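Local atomic coordinates of Abbfa_003403 (PDB entry 4ZXH), a protein that acts as a four-domain nonribosomal peptide synthetase, with condensation, adenylation, carrier and thioesterase domains that probably build and release a peptide product. Residues A[46-51]-A[136-141]; A[164-169]-A[385-390]; A[94-99]-A[131-136]. All coordinates share one frame; numbering follows the deposited sequence.

All three contacts lie in the condensation domain and use one mixed sheet. Contact 2 is the buried one. It closes leucines and a phenylalanine over the sheet without any hydrogen bond between its segments. Contacts 1 and 3 are partly buried strand pairings, antiparallel and parallel respectively. Contact 1 stands between the others: strand 40-49 continues the sheet to strand 387-391 of contact 2, and strand 138-146 continues it to strand 127-135 of contact 3. Contact 1 puts V47 and Y139 on one face and D46, K48 and H138 on the other; in contact 3 the acids share a face with F96 and C131. Contacts 1 and 2 share the bound phospholipid; contact 3 meets it through I94.

Contact 1. Residues A[46-51]-A[136-141]; sequences DVKVNQ and QNHYVI. With PX4 (1,2-dimyristoyl-sn-glycero-3-phosphocholine), chain C.
V47 and I141 form the apolar centre, with CG2 of V47 lying 3.6 Å from CG1 of I141. CG2 of V47 is placed beside its own backbone N, and the two side chains cross obliquely. Y139 projects from the same sheet face as V47. V49 CG2 reaches the edge of the Y139 ring, 4.1 Å from Y139 CE2. The bound phospholipid covers one ring face: the ester carbonyl oxygen O8 of PX4 sits 3.5 Å above the plane of the Y139 ring, offset toward the rim. Y139 and I141 line the phospholipid pocket. L387 and L389 of the next strand pack on V47.

Strands 40-49 and 138-146 run antiparallel in the condensation-domain sheet. V47 and Y139 are a hydrogen-bonded pair. V47 N donates to Y139 O at 2.7 Å, from above the carbonyl plane. Y139 N donates to V47 O at 2.8 Å, within that carbonyl's plane. Further along, V49 N donates to N137 O nearly along the C=O axis.

The other face carries the polar group D46, K48 and H138, beside the buried V140. The H138 ring swings anti to its backbone N (chi1 -177°), which brings NE2 to the D46 carboxylate. Ring and carboxylate are nearly coplanar, 17° apart. H138 NE2 makes two weak hydrogen bonds, one to D46 OD1 at 2.8 Å and a straighter one to D46 OD2 at 3.2 Å. The K48 chain runs alongside H138, lays CE over the ring face in a CH-pi contact, and bends at its end. K48 NZ forms a salt bridge with D46 OD1 at 3.2 Å; as a hydrogen bond it is weak.

The negative charge of D46 would tend to keep a proton on NE2, whereas the nearby K48 ammonium would tend to oppose a positive H138.

Contact 2. Residues A[164-169]-A[385-390]; sequences KRFGLV and QDLTLG. With PX4 (1,2-dimyristoyl-sn-glycero-3-phosphocholine), chain C.
The F166 ring has the lipid on one face: C28 of a PX4 acyl chain lies 3.6 Å above the ring plane, offset toward the rim. L387 approaches the same ring obliquely, with its CD2 at 4.1 Å from F166 CD1. Helix 152-165 ends here in a Schellman motif. G167 has left helical angles with a positive phi of 85°, and its N still bonds back to K164 O at 2.9 Å. At these angles a side chain would press on the carbonyl of the residue before. F166 before the glycine and L168 after it both reach strand 387-391 of the condensation-domain sheet.

No hydrogen bond joins the two segments; leucine and phenylalanine side chains make the contact. L387 holds its CG in the crowded position between backbone N and carbonyl carbon (chi1 48°). From there chi2 (64°) turns CD1 to L168 and CD2 to F166 and the lipid. The CB of L389 is also directed at segment 164-169, and L389 CD2 reaches PX4 C29 at 4.0 Å. Both methyls of L168 close on L387 CD1, the nearer being L168 CD2 at 3.4 Å. L168 CD1 also touches L389 CG at 3.8 Å.

Contact 3. Residues A[94-99]-A[131-136]; sequences IIFSDA and CYECGQ
F96 and C131 stand side by side on one face of the sheet. The F96 ring is anti to its backbone N (chi1 -178°) and turns its edge to the cysteine. C131 CB lies in the ring plane, 3.4 Å from F96 CD1. C131 SG sits beside its own backbone N; it packs on I141, and I94 CG2 is 4.4 Å from it. On the opposite face S97 packs against the Y132 ring, with S97 CB 3.8 Å from Y132 CD1. A99 CB comes to Y132 CB at 4.1 Å. D114 of helix 104-115 hydrogen-bonds the Y132 hydroxyl.

Strands 94-98 and 127-135 are the parallel strands of a beta-alpha-beta unit joined by that helix. C131 N bonds to I95 O at 2.7 Å, and S97 N to C131 O at 2.8 Å. E133 N then bonds to S97 O, and A99 N to E133 O. Just beyond, C134 and G135 form a classic beta bulge opposite H138.

D98 and E133 share the face of F96, their carboxylates near but not touching. Their like charges would repel; R100, salt-bridged to D98 OD2 and in a long, weak ion pair with E133, would probably offset part of this.

Contact 1. Residues A[46-51]-A[136-141]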
loop_
_atom_site.group_PDB
_atom_site.type_symbol
_atom_site.label_atom_id
_atom_site.label_comp_id
_atom_site.label_asym_id
_atom_site.label_seq_id
_atom_site.Cartn_x
_atom_site.Cartn_y
_atom_site.Cartn_z
ATOM N N ASP A 46 -12.603 -16.767 36.512
ATOM C CA ASP A 46 -12.253 -16.588 37.899
ATOM C C ASP A 46 -12.526 -17.947 38.535
ATOM O O ASP A 46 -13.606 -18.497 38.335
ATOM C CB ASP A 46 -13.089 -15.465 38.515
ATOM C CG ASP A 46 -12.590 -15.038 39.871
ATOM O OD1 ASP A 46 -12.255 -15.922 40.682
ATOM O OD2 ASP A 46 -12.494 -13.813 40.106
ATOM N N VAL A 47 -11.552 -18.522 39.238
ATOM C CA VAL A 47 -11.768 -19.834 39.847
ATOM C C VAL A 47 -11.471 -19.818 41.339
ATOM O O VAL A 47 -10.332 -19.611 41.734
ATOM C CB VAL A 47 -10.908 -20.930 39.193
ATOM C CG1 VAL A 47 -11.240 -22.289 39.813
ATOM C CG2 VAL A 47 -11.146 -20.971 37.700
ATOM N N LYS A 48 -12.502 -20.027 42.158
ATOM C CA LYS A 48 -12.336 -20.127 43.608
ATOM C C LYS A 48 -12.505 -21.584 44.009
ATOM O O LYS A 48 -13.456 -22.240 43.576
ATOM C CB LYS A 48 -13.342 -19.238 44.346
ATOM C CG LYS A 48 -13.048 -17.757 44.262
ATOM C CD LYS A 48 -14.113 -16.925 44.948
ATOM C CE LYS A 48 -13.880 -15.424 44.782
ATOM N NZ LYS A 48 -13.790 -15.001 43.347
ATOM N N VAL A 49 -11.584 -22.100 44.816
ATOM C CA VAL A 49 -11.563 -23.532 45.093
ATOM C C VAL A 49 -11.748 -23.842 46.566
ATOM O O VAL A 49 -11.604 -22.972 47.429
ATOM C CB VAL A 49 -10.242 -24.198 44.601
ATOM C CG1 VAL A 49 -10.045 -23.984 43.090
ATOM C CG2 VAL A 49 -9.046 -23.674 45.361
ATOM N N ASN A 50 -12.117 -25.093 46.825
ATOM C CA ASN A 50 -12.147 -25.675 48.163
ATOM C C ASN A 50 -11.013 -26.703 48.249
ATOM O O ASN A 50 -10.493 -27.126 47.212
ATOM C CB ASN A 50 -13.505 -26.326 48.445
ATOM C CG ASN A 50 -14.642 -25.312 48.544
ATOM O OD1 ASN A 50 -14.446 -24.191 49.015
ATOM N ND2 ASN A 50 -15.849 -25.724 48.134
ATOM N N GLN A 51 -10.627 -27.121 49.452
ATOM C CA GLN A 51 -9.488 -28.034 49.575
ATOM C C GLN A 51 -9.766 -29.434 49.010
ATOM O O GLN A 51 -8.826 -30.191 48.730
ATOM C CB GLN A 51 -9.038 -28.152 51.036
ATOM C CG GLN A 51 -7.505 -28.251 51.203
ATOM C CD GLN A 51 -6.748 -27.022 50.665
ATOM O OE1 GLN A 51 -5.788 -27.146 49.894
ATOM N NE2 GLN A 51 -7.174 -25.835 51.088
ATOM N N GLN A 136 -5.578 -16.610 48.541
ATOM C CA GLN A 136 -5.616 -18.009 48.924
ATOM C C GLN A 136 -6.824 -18.696 48.291
ATOM O O GLN A 136 -7.965 -18.251 48.432
ATOM C CB GLN A 136 -5.630 -18.203 50.433
ATOM C CG GLN A 136 -5.327 -19.658 50.778
ATOM C CD GLN A 136 -5.453 -19.976 52.255
ATOM O OE1 GLN A 136 -5.902 -19.146 53.053
ATOM N NE2 GLN A 136 -5.068 -21.197 52.627
ATOM N N ASN A 137 -6.522 -19.764 47.557
ATOM C CA ASN A 137 -7.498 -20.605 46.883
ATOM C C ASN A 137 -8.265 -19.861 45.800
ATOM O O ASN A 137 -9.332 -20.285 45.370
ATOM C CB ASN A 137 -8.458 -21.210 47.900
ATOM C CG ASN A 137 -7.786 -22.238 48.780
ATOM O OD1 ASN A 137 -6.811 -22.878 48.373
ATOM N ND2 ASN A 137 -8.291 -22.397 49.999
ATOM N N HIS A 138 -7.685 -18.767 45.331
ATOM C CA HIS A 138 -8.341 -17.912 44.352
ATOM C C HIS A 138 -7.456 -17.708 43.107
ATOM O O HIS A 138 -6.338 -17.201 43.214
ATOM C CB HIS A 138 -8.685 -16.585 45.012
ATOM C CG HIS A 138 -9.426 -15.646 44.128
ATOM N ND1 HIS A 138 -9.682 -14.343 44.485
ATOM C CD2 HIS A 138 -9.968 -15.821 42.901
ATOM C CE1 HIS A 138 -10.349 -13.748 43.508
ATOM N NE2 HIS A 138 -10.531 -14.621 42.538
ATOM N N TYR A 139 -7.959 -18.106 41.940
ATOM C CA TYR A 139 -7.148 -18.167 40.726
ATOM C C TYR A 139 -7.853 -17.538 39.534
ATOM O O TYR A 139 -9.079 -17.459 39.506
ATOM C CB TYR A 139 -6.788 -19.619 40.379
ATOM C CG TYR A 139 -6.025 -20.339 41.460
ATOM C CD1 TYR A 139 -4.655 -20.204 41.567
ATOM C CD2 TYR A 139 -6.676 -21.151 42.386
ATOM C CE1 TYR A 139 -3.947 -20.848 42.558
ATOM C CE2 TYR A 139 -5.975 -21.805 43.394
ATOM C CZ TYR A 139 -4.606 -21.651 43.473
ATOM O OH TYR A 139 -3.870 -22.285 44.458
ATOM N N VAL A 140 -7.071 -17.080 38.558
ATOM C CA VAL A 140 -7.596 -16.817 37.222
ATOM C C VAL A 140 -6.963 -17.825 36.265
ATOM O O VAL A 140 -5.759 -18.080 36.313
ATOM C CB VAL A 140 -7.316 -15.381 36.758
ATOM C CG1 VAL A 140 -7.771 -15.178 35.324
ATOM C CG2 VAL A 140 -8.005 -14.391 37.691
ATOM N N ILE A 141 -7.784 -18.424 35.418
ATOM C CA ILE A 141 -7.339 -19.491 34.540
ATOM C C ILE A 141 -7.765 -19.135 33.142
ATOM O O ILE A 141 -8.955 -18.946 32.901
ATOM C CB ILE A 141 -7.947 -20.850 34.923
ATOM C CG1 ILE A 141 -7.775 -21.111 36.406
ATOM C CG2 ILE A 141 -7.277 -21.973 34.162
ATOM C CD1 ILE A 141 -6.333 -21.312 36.826
HETATM O O1 PX4 C . 0.384 -26.060 42.812
HETATM O O2 PX4 C . -0.841 -24.278 44.267
HETATM P P1 PX4 C . -0.855 -25.608 43.553
HETATM O O3 PX4 C . -1.343 -26.747 44.592
HETATM C C1 PX4 C . -0.470 -27.660 45.259
HETATM C C2 PX4 C . -1.270 -28.389 46.343
HETATM N N1 PX4 C . -0.538 -29.522 46.949
HETATM C C3 PX4 C . 0.891 -29.201 47.107
HETATM C C4 PX4 C . -1.116 -29.814 48.273
HETATM C C5 PX4 C . -0.688 -30.720 46.108
HETATM O O4 PX4 C . -2.113 -25.631 42.537
HETATM C C6 PX4 C . -2.973 -24.513 42.296
HETATM C C7 PX4 C . -3.508 -24.620 40.872
HETATM C C8 PX4 C . -2.393 -25.297 40.078
HETATM O O5 PX4 C . -2.772 -25.458 38.714
HETATM C C9 PX4 C . -2.332 -26.608 37.934
HETATM O O6 PX4 C . -1.766 -27.541 38.478
HETATM C C10 PX4 C . -2.592 -26.642 36.450
HETATM C C11 PX4 C . -3.753 -27.568 36.119
HETATM C C12 PX4 C . -4.827 -26.789 35.374
HETATM C C13 PX4 C . -5.459 -27.683 34.317
HETATM C C14 PX4 C . -6.964 -27.756 34.514
HETATM C C15 PX4 C . -7.497 -28.941 33.730
HETATM C C16 PX4 C . -8.541 -28.475 32.735
HETATM C C17 PX4 C . -8.891 -29.593 31.771
HETATM C C18 PX4 C . -7.972 -29.549 30.551
HETATM C C19 PX4 C . -8.679 -28.995 29.325
HETATM C C20 PX4 C . -7.653 -28.476 28.322
HETATM C C21 PX4 C . -8.336 -28.019 27.033
HETATM C C22 PX4 C . -7.570 -26.915 26.321
HETATM O O7 PX4 C . -4.707 -25.411 40.822
HETATM C C23 PX4 C . -5.779 -24.788 40.035
HETATM O O8 PX4 C . -5.771 -23.576 39.945
HETATM C C24 PX4 C . -6.851 -25.631 39.337
HETATM C C25 PX4 C . -7.932 -24.847 38.574
HETATM C C26 PX4 C . -8.862 -25.756 37.748
HETATM C C27 PX4 C . -9.885 -24.977 36.896
HETATM C C28 PX4 C . -10.854 -25.862 36.106
HETATM C C29 PX4 C . -11.867 -25.073 35.258
HETATM C C30 PX4 C . -12.873 -25.969 34.520
HETATM C C31 PX4 C . -13.398 -25.436 33.164
HETATM C C32 PX4 C . -12.366 -25.655 32.046
HETATM C C33 PX4 C . -12.898 -25.647 30.605
HETATM C C34 PX4 C . -11.778 -25.382 29.594
HETATM C C35 PX4 C . -11.947 -26.024 28.214
HETATM C C36 PX4 C . -11.979 -24.987 27.103
#

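Contact 2. Residues A[164-169]-A[385-390]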
loop_
_atom_site.group_PDB
_atom_site.type_symbol
_atom_site.label_atom_id
_atom_site.label_comp_id
_atom_site.label_asym_id
_atom_site.label_seq_id
_atom_site.Cartn_x
_atom_site.Cartn_y
_atom_site.Cartn_z
ATOM N N LYS A 164 -18.317 -30.998 33.455
ATOM C CA LYS A 164 -18.947 -32.164 34.041
ATOM C C LYS A 164 -17.913 -32.971 34.822
ATOM O O LYS A 164 -18.177 -33.443 35.936
ATOM C CB LYS A 164 -19.605 -33.041 32.973
ATOM C CG LYS A 164 -20.251 -34.302 33.552
ATOM C CD LYS A 164 -20.821 -35.199 32.474
ATOM C CE LYS A 164 -19.745 -35.619 31.465
ATOM N NZ LYS A 164 -20.284 -36.477 30.355
ATOM N N ARG A 165 -16.736 -33.140 34.234
ATOM C CA ARG A 165 -15.688 -33.901 34.887
ATOM C C ARG A 165 -15.320 -33.253 36.211
ATOM O O ARG A 165 -14.953 -33.940 37.165
ATOM C CB ARG A 165 -14.465 -34.018 33.993
ATOM C CG ARG A 165 -14.689 -34.823 32.728
ATOM C CD ARG A 165 -13.453 -34.734 31.871
ATOM N NE ARG A 165 -13.624 -35.290 30.537
ATOM C CZ ARG A 165 -13.035 -36.403 30.106
ATOM N NH1 ARG A 165 -12.230 -37.082 30.915
ATOM N NH2 ARG A 165 -13.238 -36.834 28.862
ATOM N N PHE A 166 -15.454 -31.932 36.273
ATOM C CA PHE A 166 -15.159 -31.184 37.494
ATOM C C PHE A 166 -16.322 -31.089 38.473
ATOM O O PHE A 166 -16.145 -30.578 39.576
ATOM C CB PHE A 166 -14.684 -29.776 37.157
ATOM C CG PHE A 166 -13.211 -29.686 36.920
ATOM C CD1 PHE A 166 -12.327 -29.695 37.986
ATOM C CD2 PHE A 166 -12.706 -29.592 35.636
ATOM C CE1 PHE A 166 -10.969 -29.614 37.775
ATOM C CE2 PHE A 166 -11.354 -29.516 35.415
ATOM C CZ PHE A 166 -10.481 -29.518 36.485
ATOM N N GLY A 167 -17.495 -31.581 38.083
ATOM C CA GLY A 167 -18.667 -31.513 38.938
ATOM C C GLY A 167 -19.484 -30.226 38.899
ATOM O O GLY A 167 -20.210 -29.932 39.848
ATOM N N LEU A 168 -19.391 -29.472 37.806
ATOM C CA LEU A 168 -20.099 -28.193 37.680
ATOM C C LEU A 168 -21.467 -28.281 36.984
ATOM O O LEU A 168 -22.352 -27.476 37.251
ATOM C CB LEU A 168 -19.217 -27.186 36.945
ATOM C CG LEU A 168 -17.977 -26.798 37.736
ATOM C CD1 LEU A 168 -17.026 -26.018 36.877
ATOM C CD2 LEU A 168 -18.400 -25.983 38.930
ATOM N N VAL A 169 -21.639 -29.243 36.088
ATOM C CA VAL A 169 -22.931 -29.447 35.438
ATOM C C VAL A 169 -23.247 -30.920 35.545
ATOM O O VAL A 169 -22.338 -31.735 35.750
ATOM C CB VAL A 169 -22.945 -29.004 33.938
ATOM C CG1 VAL A 169 -22.725 -27.513 33.819
ATOM C CG2 VAL A 169 -21.912 -29.764 33.139
ATOM N N GLN A 385 -19.146 -28.690 43.928
ATOM C CA GLN A 385 -18.676 -29.119 45.231
ATOM C C GLN A 385 -17.252 -28.614 45.492
ATOM O O GLN A 385 -16.955 -28.106 46.572
ATOM C CB GLN A 385 -18.749 -30.640 45.317
ATOM C CG GLN A 385 -17.995 -31.253 46.450
ATOM C CD GLN A 385 -18.286 -32.738 46.608
ATOM O OE1 GLN A 385 -18.832 -33.396 45.708
ATOM N NE2 GLN A 385 -17.932 -33.269 47.766
ATOM N N ASP A 386 -16.376 -28.722 44.498
ATOM C CA ASP A 386 -14.956 -28.453 44.741
ATOM C C ASP A 386 -14.499 -27.047 44.346
ATOM O O ASP A 386 -13.464 -26.599 44.817
ATOM C CB ASP A 386 -14.083 -29.476 44.007
ATOM C CG ASP A 386 -14.238 -30.891 44.554
ATOM O OD1 ASP A 386 -14.507 -31.061 45.771
ATOM O OD2 ASP A 386 -14.084 -31.842 43.758
ATOM N N LEU A 387 -15.253 -26.365 43.482
ATOM C CA LEU A 387 -14.854 -25.047 42.989
ATOM C C LEU A 387 -15.994 -24.187 42.488
ATOM O O LEU A 387 -17.144 -24.612 42.440
ATOM C CB LEU A 387 -13.813 -25.174 41.871
ATOM C CG LEU A 387 -14.018 -26.147 40.705
ATOM C CD1 LEU A 387 -15.178 -25.782 39.890
ATOM C CD2 LEU A 387 -12.799 -26.040 39.805
ATOM N N THR A 388 -15.642 -22.978 42.069
ATOM C CA THR A 388 -16.623 -22.000 41.622
ATOM C C THR A 388 -16.058 -21.201 40.464
ATOM O O THR A 388 -14.945 -20.675 40.578
ATOM C CB THR A 388 -17.021 -21.045 42.773
ATOM O OG1 THR A 388 -17.647 -21.798 43.829
ATOM C CG2 THR A 388 -17.949 -19.956 42.277
ATOM N N LEU A 389 -16.803 -21.116 39.359
ATOM C CA LEU A 389 -16.371 -20.332 38.183
ATOM C C LEU A 389 -17.069 -18.982 38.131
ATOM O O LEU A 389 -18.279 -18.906 38.321
ATOM C CB LEU A 389 -16.646 -21.067 36.862
ATOM C CG LEU A 389 -15.951 -22.362 36.432
ATOM C CD1 LEU A 389 -16.228 -22.588 34.969
ATOM C CD2 LEU A 389 -14.462 -22.331 36.672
ATOM N N GLY A 390 -16.313 -17.922 37.861
ATOM C CA GLY A 390 -16.878 -16.592 37.707
ATOM C C GLY A 390 -16.370 -15.988 36.415
ATOM O O GLY A 390 -15.502 -16.578 35.772
HETATM O O1 PX4 C . 0.384 -26.060 42.812
HETATM O O2 PX4 C . -0.841 -24.278 44.267
HETATM P P1 PX4 C . -0.855 -25.608 43.553
HETATM O O3 PX4 C . -1.343 -26.747 44.592
HETATM C C1 PX4 C . -0.470 -27.660 45.259
HETATM C C2 PX4 C . -1.270 -28.389 46.343
HETATM N N1 PX4 C . -0.538 -29.522 46.949
HETATM C C3 PX4 C . 0.891 -29.201 47.107
HETATM C C4 PX4 C . -1.116 -29.814 48.273
HETATM C C5 PX4 C . -0.688 -30.720 46.108
HETATM O O4 PX4 C . -2.113 -25.631 42.537
HETATM C C6 PX4 C . -2.973 -24.513 42.296
HETATM C C7 PX4 C . -3.508 -24.620 40.872
HETATM C C8 PX4 C . -2.393 -25.297 40.078
HETATM O O5 PX4 C . -2.772 -25.458 38.714
HETATM C C9 PX4 C . -2.332 -26.608 37.934
HETATM O O6 PX4 C . -1.766 -27.541 38.478
HETATM C C10 PX4 C . -2.592 -26.642 36.450
HETATM C C11 PX4 C . -3.753 -27.568 36.119
HETATM C C12 PX4 C . -4.827 -26.789 35.374
HETATM C C13 PX4 C . -5.459 -27.683 34.317
HETATM C C14 PX4 C . -6.964 -27.756 34.514
HETATM C C15 PX4 C . -7.497 -28.941 33.730
HETATM C C16 PX4 C . -8.541 -28.475 32.735
HETATM C C17 PX4 C . -8.891 -29.593 31.771
HETATM C C18 PX4 C . -7.972 -29.549 30.551
HETATM C C19 PX4 C . -8.679 -28.995 29.325
HETATM C C20 PX4 C . -7.653 -28.476 28.322
HETATM C C21 PX4 C . -8.336 -28.019 27.033
HETATM C C22 PX4 C . -7.570 -26.915 26.321
HETATM O O7 PX4 C . -4.707 -25.411 40.822
HETATM C C23 PX4 C . -5.779 -24.788 40.035
HETATM O O8 PX4 C . -5.771 -23.576 39.945
HETATM C C24 PX4 C . -6.851 -25.631 39.337
HETATM C C25 PX4 C . -7.932 -24.847 38.574
HETATM C C26 PX4 C . -8.862 -25.756 37.748
HETATM C C27 PX4 C . -9.885 -24.977 36.896
HETATM C C28 PX4 C . -10.854 -25.862 36.106
HETATM C C29 PX4 C . -11.867 -25.073 35.258
HETATM C C30 PX4 C . -12.873 -25.969 34.520
HETATM C C31 PX4 C . -13.398 -25.436 33.164
HETATM C C32 PX4 C . -12.366 -25.655 32.046
HETATM C C33 PX4 C . -12.898 -25.647 30.605
HETATM C C34 PX4 C . -11.778 -25.382 29.594
HETATM C C35 PX4 C . -11.947 -26.024 28.214
HETATM C C36 PX4 C . -11.979 -24.987 27.103
#

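Contact 3. Residues A[94-99]-A[131-136]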
loop_
_atom_site.group_PDB
_atom_site.type_symbol
_atom_site.label_atom_id
_atom_site.label_comp_id
_atom_site.label_asym_id
_atom_site.label_seq_id
_atom_site.Cartn_x
_atom_site.Cartn_y
_atom_site.Cartn_z
ATOM N N ILE A 94 1.505 -25.432 30.324
ATOM C CA ILE A 94 0.759 -24.823 31.409
ATOM C C ILE A 94 1.652 -23.869 32.205
ATOM O O ILE A 94 2.578 -24.301 32.899
ATOM C CB ILE A 94 0.174 -25.923 32.327
ATOM C CG1 ILE A 94 -0.828 -26.755 31.535
ATOM C CG2 ILE A 94 -0.503 -25.335 33.549
ATOM C CD1 ILE A 94 -1.644 -27.652 32.396
ATOM N N ILE A 95 1.373 -22.574 32.073
ATOM C CA ILE A 95 2.128 -21.505 32.735
ATOM C C ILE A 95 1.434 -21.099 34.030
ATOM O O ILE A 95 0.204 -20.985 34.056
ATOM C CB ILE A 95 2.252 -20.256 31.851
ATOM C CG1 ILE A 95 2.567 -20.636 30.412
ATOM C CG2 ILE A 95 3.348 -19.341 32.376
ATOM C CD1 ILE A 95 3.844 -21.369 30.289
ATOM N N PHE A 96 2.206 -20.869 35.093
ATOM C CA PHE A 96 1.630 -20.551 36.395
ATOM C C PHE A 96 2.348 -19.393 37.070
ATOM O O PHE A 96 3.514 -19.508 37.405
ATOM C CB PHE A 96 1.666 -21.788 37.288
ATOM C CG PHE A 96 1.040 -21.582 38.637
ATOM C CD1 PHE A 96 -0.323 -21.333 38.751
ATOM C CD2 PHE A 96 1.815 -21.660 39.798
ATOM C CE1 PHE A 96 -0.910 -21.140 39.988
ATOM C CE2 PHE A 96 1.245 -21.476 41.047
ATOM C CZ PHE A 96 -0.126 -21.213 41.144
ATOM N N SER A 97 1.642 -18.289 37.293
ATOM C CA SER A 97 2.264 -17.047 37.772
ATOM C C SER A 97 1.652 -16.608 39.093
ATOM O O SER A 97 0.515 -16.960 39.384
ATOM C CB SER A 97 2.069 -15.944 36.749
ATOM O OG SER A 97 1.980 -16.501 35.452
ATOM N N ASP A 98 2.390 -15.836 39.887
ATOM C CA ASP A 98 1.847 -15.240 41.109
ATOM C C ASP A 98 1.270 -13.859 40.756
ATOM O O ASP A 98 1.985 -13.004 40.257
ATOM C CB ASP A 98 2.939 -15.141 42.199
ATOM C CG ASP A 98 2.403 -14.654 43.560
ATOM O OD1 ASP A 98 1.252 -14.183 43.632
ATOM O OD2 ASP A 98 3.139 -14.741 44.575
ATOM N N ALA A 99 -0.019 -13.634 40.993
ATOM C CA ALA A 99 -0.596 -12.314 40.729
ATOM C C ALA A 99 -1.154 -11.661 41.990
ATOM O O ALA A 99 -1.921 -10.706 41.910
ATOM C CB ALA A 99 -1.675 -12.405 39.677
ATOM N N CYS A 131 -2.246 -19.799 34.210
ATOM C CA CYS A 131 -2.830 -19.703 35.556
ATOM C C CYS A 131 -2.231 -18.592 36.403
ATOM O O CYS A 131 -1.040 -18.326 36.339
ATOM C CB CYS A 131 -2.671 -21.016 36.314
ATOM S SG CYS A 131 -3.198 -22.430 35.385
ATOM N N TYR A 132 -3.067 -17.964 37.221
ATOM C CA TYR A 132 -2.634 -16.874 38.066
ATOM C C TYR A 132 -3.246 -17.005 39.440
ATOM O O TYR A 132 -4.462 -17.114 39.573
ATOM C CB TYR A 132 -3.036 -15.545 37.461
ATOM C CG TYR A 132 -2.614 -15.372 36.028
ATOM C CD1 TYR A 132 -1.426 -14.724 35.697
ATOM C CD2 TYR A 132 -3.416 -15.831 35.001
ATOM C CE1 TYR A 132 -1.050 -14.556 34.380
ATOM C CE2 TYR A 132 -3.052 -15.666 33.685
ATOM C CZ TYR A 132 -1.880 -15.034 33.382
ATOM O OH TYR A 132 -1.543 -14.896 32.068
ATOM N N GLU A 133 -2.405 -16.985 40.464
ATOM C CA GLU A 133 -2.867 -16.988 41.842
ATOM C C GLU A 133 -3.203 -15.551 42.277
ATOM O O GLU A 133 -2.367 -14.661 42.173
ATOM C CB GLU A 133 -1.798 -17.618 42.748
ATOM C CG GLU A 133 -2.188 -17.755 44.230
ATOM C CD GLU A 133 -1.139 -18.503 45.055
ATOM O OE1 GLU A 133 -0.015 -18.727 44.548
ATOM O OE2 GLU A 133 -1.442 -18.858 46.219
ATOM N N CYS A 134 -4.422 -15.333 42.767
ATOM C CA CYS A 134 -4.875 -13.991 43.167
ATOM C C CYS A 134 -5.030 -13.797 44.667
ATOM O O CYS A 134 -5.228 -12.672 45.136
ATOM C CB CYS A 134 -6.213 -13.682 42.513
ATOM S SG CYS A 134 -6.138 -13.841 40.762
ATOM N N GLY A 135 -4.969 -14.898 45.406
ATOM C CA GLY A 135 -5.175 -14.893 46.845
ATOM C C GLY A 135 -5.310 -16.337 47.267
ATOM O O GLY A 135 -5.178 -17.223 46.420
ATOM N N GLN A 136 -5.578 -16.610 48.541
ATOM C CA GLN A 136 -5.616 -18.009 48.924
ATOM C C GLN A 136 -6.824 -18.696 48.291
ATOM O O GLN A 136 -7.965 -18.251 48.432
ATOM C CB GLN A 136 -5.630 -18.203 50.433
ATOM C CG GLN A 136 -5.327 -19.658 50.778
ATOM C CD GLN A 136 -5.453 -19.976 52.255
ATOM O OE1 GLN A 136 -5.902 -19.146 53.053
ATOM N NE2 GLN A 136 -5.068 -21.197 52.627
#